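Local coordinates for putative methylthioribose-1-phosphate isomerase (Archaeoglobus fulgidus, PDB 1T5O), which probably catalyses the interconversion of methylthioribose-1-phosphate and methylthioribulose-1-phosphate, an isomerisation belonging to methionine biosynthesis, at residues W164-G169 / A264-T269; V229-D234 / I245-V250. All blocks are in the same frame, centred on the assembly; numbering follows the deposited sequence.

Contact 1. Residues W164-G169 / A264-T269; sequences WGTALG and AAPKAT
The methyl group of Ala264 sits against the backbone where helix 167-176 begins: its CB lies 3.6 Å from the N of Ala167 and 3.7 Å from the C of Thr166, so it rests on the peptide link between those residues. The short methyl of alanine suits so close an approach to the backbone. Ala167 answers with an equally small group, the two CB atoms standing 4.3 Å apart. The CA atoms of Ala167 and Ala264 come within 5.1 Å, a close spacing bridged by two methyl groups. Thr166, at the N-cap position, makes no capping bond with its side chain; its CB instead lies 3.7 Å from the O of Ala264, a van der Waals approach. In the Rossmann-like domain of this family, the contact joins the start of a helix to the carboxyl end of strand 261-264, in the parallel part of the central sheet. Gly165, just before the cap, has a positive phi of 95°, a backbone shape in which a CB would press on the preceding carbonyl oxygen. Packing slackens toward Pro266. With OG1 at a chi1 of 53°, Thr166 carries CG2 beside its own backbone N, and this methyl only grazes the proline ring, 4.4 Å from its CD. Met136 of helix 111-141 touches both Thr166 and Pro266. Beyond the proline the chain turns through the 3-10 segment 267-269 to a more open side, where Ala268 is exposed and the extended Lys267 bonds through NZ to the carbonyl of Leu339.

Contact 2. Residues V229-D234 / I245-V250; sequences VIVGAD and IGTYTV
Strand 228-231 and the first turn of helix 247-256 face each other at side-chain distance, with CA atoms 7.8 Å apart for Val231 and Thr247 and 8.6 Å for Val229 and Val250. Both pairs meet through single methyl groups. Val231 and Thr247 reach toward each other tip to tip, CG2 to CG2 at 4.0 Å. The threonine's chi1 of -59° explains how one small residue serves two surroundings: CG2, anti to the backbone N, is directed at the valine, while OG1 bonds to the carbonyl O of Lys244 and to ND2 of Asn243. Both of these residues are predicted to bind substrate, so Thr247 probably helps to position the amide of Asn243. One turn on, Val229 and Val250 pass at a slant, their CG1 atoms 4.1 Å apart. The two pairs are two residues apart on the strand and three on the helix, counted in opposite chain directions. Helix 247-256 follows strand 228-231, after short strands 235-237 and 240-244, and leads to the neighbouring parallel strand 261-264, a beta-alpha-beta crossover. The helix lies over the parallel part of the sheet in the Rossmann-like domain, and short branched side chains suit the layer between them; Tyr153 touches Val231, Thr247 and Val250. Gly246, the N-cap residue, enters the helix with a phi of 114°, where a side chain would crowd the preceding carbonyl. Its O receives the N-H of Val250 at 3.0 Å, closing the first turn, and its N is held by Asp310. Past Val231 the chain runs on from the strand to the exposed Asp234, the predicted proton donor. On another side of the helix, Thr249 and Tyr248 hydrogen-bond to Ser215 and His257 of the second subunit, respectively.

In the fold
Both contacts are buried, and each sets the start of a helix against one of two neighbouring strands, 261-264 in contact 1 and 228-231 in contact 2. Contact 1 lies nearer the centre of the chain and sets a methyl directly on a helix backbone, whereas contact 2 works through branched side chains and lies close to the subunit interface. Their centres are 13 Å apart. The N of Ala264 reaches the O of Val231 at 2.8 Å, probably a hydrogen bond between the parallel strands, and Ala167 packs on Ile230. Neither contact is bridged by polar bonds; contact 2 holds the predicted proton donor Asp234, and its Thr247 bonds to the predicted substrate residues Asn243 and Lys244.

Contact 1. Residues W164-G169 / A264-T269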
# COMPACT_ATOMS: atom_id res chain seq x y z
N TRP A 164 26.69 3.78 -2.63
CA TRP A 164 26.33 4.82 -1.66
C TRP A 164 24.86 5.24 -1.64
O TRP A 164 24.24 5.27 -0.58
CB TRP A 164 27.21 6.07 -1.85
CG TRP A 164 27.34 6.88 -0.58
CD1 TRP A 164 26.77 8.10 -0.30
CD2 TRP A 164 28.09 6.51 0.59
NE1 TRP A 164 27.13 8.51 0.96
CE2 TRP A 164 27.94 7.55 1.53
CE3 TRP A 164 28.89 5.40 0.93
CZ2 TRP A 164 28.56 7.52 2.79
CZ3 TRP A 164 29.51 5.37 2.19
CH2 TRP A 164 29.34 6.43 3.10
N GLY A 165 24.34 5.55 -2.82
CA GLY A 165 22.95 5.95 -2.95
C GLY A 165 22.70 7.45 -2.94
O GLY A 165 23.59 8.24 -2.67
N THR A 166 21.47 7.85 -3.24
CA THR A 166 21.14 9.28 -3.21
C THR A 166 20.48 9.58 -1.85
O THR A 166 21.16 10.04 -0.95
CB THR A 166 20.21 9.66 -4.37
OG1 THR A 166 19.07 8.79 -4.36
CG2 THR A 166 20.95 9.51 -5.69
N ALA A 167 19.19 9.31 -1.69
CA ALA A 167 18.53 9.57 -0.39
C ALA A 167 19.14 8.76 0.78
O ALA A 167 19.34 9.29 1.88
CB ALA A 167 17.00 9.27 -0.50
N LEU A 168 19.41 7.48 0.54
CA LEU A 168 20.02 6.63 1.55
C LEU A 168 21.53 6.94 1.66
O LEU A 168 22.18 6.59 2.64
CB LEU A 168 19.77 5.13 1.22
CG LEU A 168 18.26 4.76 1.16
CD1 LEU A 168 18.11 3.23 1.02
CD2 LEU A 168 17.54 5.24 2.46
N GLY A 169 22.06 7.61 0.63
CA GLY A 169 23.46 8.02 0.66
C GLY A 169 23.59 9.14 1.70
O GLY A 169 24.63 9.29 2.35
N ALA A 264 16.63 13.97 -2.72
CA ALA A 264 18.06 13.88 -3.03
C ALA A 264 18.20 13.45 -4.49
O ALA A 264 17.73 12.38 -4.87
CB ALA A 264 18.74 12.85 -2.09
N ALA A 265 18.83 14.28 -5.32
CA ALA A 265 19.02 13.91 -6.74
C ALA A 265 20.12 14.72 -7.36
O ALA A 265 20.23 15.91 -7.09
CB ALA A 265 17.74 14.13 -7.54
N PRO A 266 20.93 14.10 -8.23
CA PRO A 266 22.03 14.81 -8.89
C PRO A 266 21.53 15.74 -9.98
O PRO A 266 20.39 15.65 -10.42
CB PRO A 266 22.91 13.69 -9.43
CG PRO A 266 21.91 12.67 -9.84
CD PRO A 266 20.88 12.69 -8.68
N LYS A 267 22.41 16.65 -10.39
CA LYS A 267 22.09 17.63 -11.43
C LYS A 267 21.46 16.98 -12.66
O LYS A 267 20.50 17.50 -13.23
CB LYS A 267 23.37 18.39 -11.84
CG LYS A 267 23.17 19.41 -12.99
CD LYS A 267 24.45 20.26 -13.19
CE LYS A 267 24.30 21.20 -14.37
NZ LYS A 267 25.50 22.08 -14.48
N ALA A 268 21.99 15.83 -13.05
CA ALA A 268 21.51 15.13 -14.24
C ALA A 268 20.03 14.69 -14.19
O ALA A 268 19.44 14.38 -15.22
CB ALA A 268 22.40 13.92 -14.55
N THR A 269 19.44 14.67 -13.00
CA THR A 269 18.04 14.27 -12.88
C THR A 269 17.09 15.46 -13.14
O THR A 269 15.88 15.29 -13.35
CB THR A 269 17.82 13.65 -11.49
OG1 THR A 269 18.59 12.45 -11.42
CG2 THR A 269 16.37 13.30 -11.24

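Contact 2. Residues V229-D234 / I245-V250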
# COMPACT_ATOMS: atom_id res chain seq x y z
N VAL A 229 11.83 13.50 6.15
CA VAL A 229 11.56 12.59 5.06
C VAL A 229 12.64 12.85 4.01
O VAL A 229 12.96 14.00 3.73
CB VAL A 229 10.19 12.87 4.37
CG1 VAL A 229 10.00 11.90 3.22
CG2 VAL A 229 9.03 12.73 5.38
N ILE A 230 13.22 11.79 3.45
CA ILE A 230 14.19 11.98 2.36
C ILE A 230 13.87 10.93 1.29
O ILE A 230 13.85 9.73 1.56
CB ILE A 230 15.70 11.80 2.78
CG1 ILE A 230 16.06 12.69 3.97
CG2 ILE A 230 16.60 12.22 1.59
CD1 ILE A 230 17.56 12.56 4.43
N VAL A 231 13.59 11.41 0.08
CA VAL A 231 13.28 10.51 -1.02
C VAL A 231 14.19 10.86 -2.19
O VAL A 231 14.91 11.88 -2.18
CB VAL A 231 11.80 10.63 -1.49
CG1 VAL A 231 10.86 10.20 -0.36
CG2 VAL A 231 11.51 12.06 -1.96
N GLY A 232 14.20 10.01 -3.20
CA GLY A 232 15.01 10.30 -4.37
C GLY A 232 14.07 10.91 -5.41
O GLY A 232 12.95 11.33 -5.07
N ALA A 233 14.52 10.96 -6.66
CA ALA A 233 13.71 11.51 -7.74
C ALA A 233 14.01 10.83 -9.06
O ALA A 233 15.14 10.42 -9.31
CB ALA A 233 13.99 12.98 -7.90
N ASP A 234 13.01 10.73 -9.91
CA ASP A 234 13.24 10.15 -11.22
C ASP A 234 13.45 11.28 -12.20
O ASP A 234 14.16 11.14 -13.19
CB ASP A 234 12.06 9.30 -11.62
CG ASP A 234 12.01 8.01 -10.86
OD1 ASP A 234 12.97 7.20 -11.01
OD2 ASP A 234 11.04 7.80 -10.10
N ILE A 245 5.37 6.28 -7.71
CA ILE A 245 4.03 6.62 -7.20
C ILE A 245 3.94 6.44 -5.70
O ILE A 245 4.40 5.45 -5.14
CB ILE A 245 2.83 5.76 -7.71
CG1 ILE A 245 3.32 4.71 -8.67
CG2 ILE A 245 1.62 6.65 -8.14
CD1 ILE A 245 3.78 3.54 -7.94
N GLY A 246 3.29 7.41 -5.05
CA GLY A 246 3.11 7.33 -3.61
C GLY A 246 3.88 8.44 -2.95
O GLY A 246 3.51 8.92 -1.88
N THR A 247 4.96 8.86 -3.60
CA THR A 247 5.81 9.91 -3.07
C THR A 247 4.98 11.18 -2.79
O THR A 247 5.12 11.78 -1.71
CB THR A 247 6.97 10.26 -4.05
OG1 THR A 247 7.76 9.09 -4.27
CG2 THR A 247 7.85 11.36 -3.48
N TYR A 248 4.13 11.56 -3.74
CA TYR A 248 3.30 12.76 -3.55
C TYR A 248 2.44 12.62 -2.29
O TYR A 248 2.33 13.57 -1.49
CB TYR A 248 2.40 13.02 -4.78
CG TYR A 248 1.32 14.05 -4.50
CD1 TYR A 248 -0.05 13.69 -4.51
CD2 TYR A 248 1.65 15.36 -4.16
CE1 TYR A 248 -1.05 14.63 -4.17
CE2 TYR A 248 0.67 16.30 -3.82
CZ TYR A 248 -0.68 15.92 -3.83
OH TYR A 248 -1.64 16.85 -3.53
N THR A 249 1.83 11.45 -2.11
CA THR A 249 1.01 11.22 -0.92
C THR A 249 1.83 11.47 0.33
O THR A 249 1.38 12.15 1.23
CB THR A 249 0.47 9.77 -0.86
OG1 THR A 249 -0.34 9.54 -2.01
CG2 THR A 249 -0.41 9.55 0.40
N VAL A 250 3.01 10.88 0.40
CA VAL A 250 3.87 11.09 1.56
C VAL A 250 4.14 12.58 1.74
O VAL A 250 4.12 13.09 2.87
CB VAL A 250 5.23 10.35 1.41
CG1 VAL A 250 6.14 10.65 2.67
CG2 VAL A 250 4.98 8.84 1.27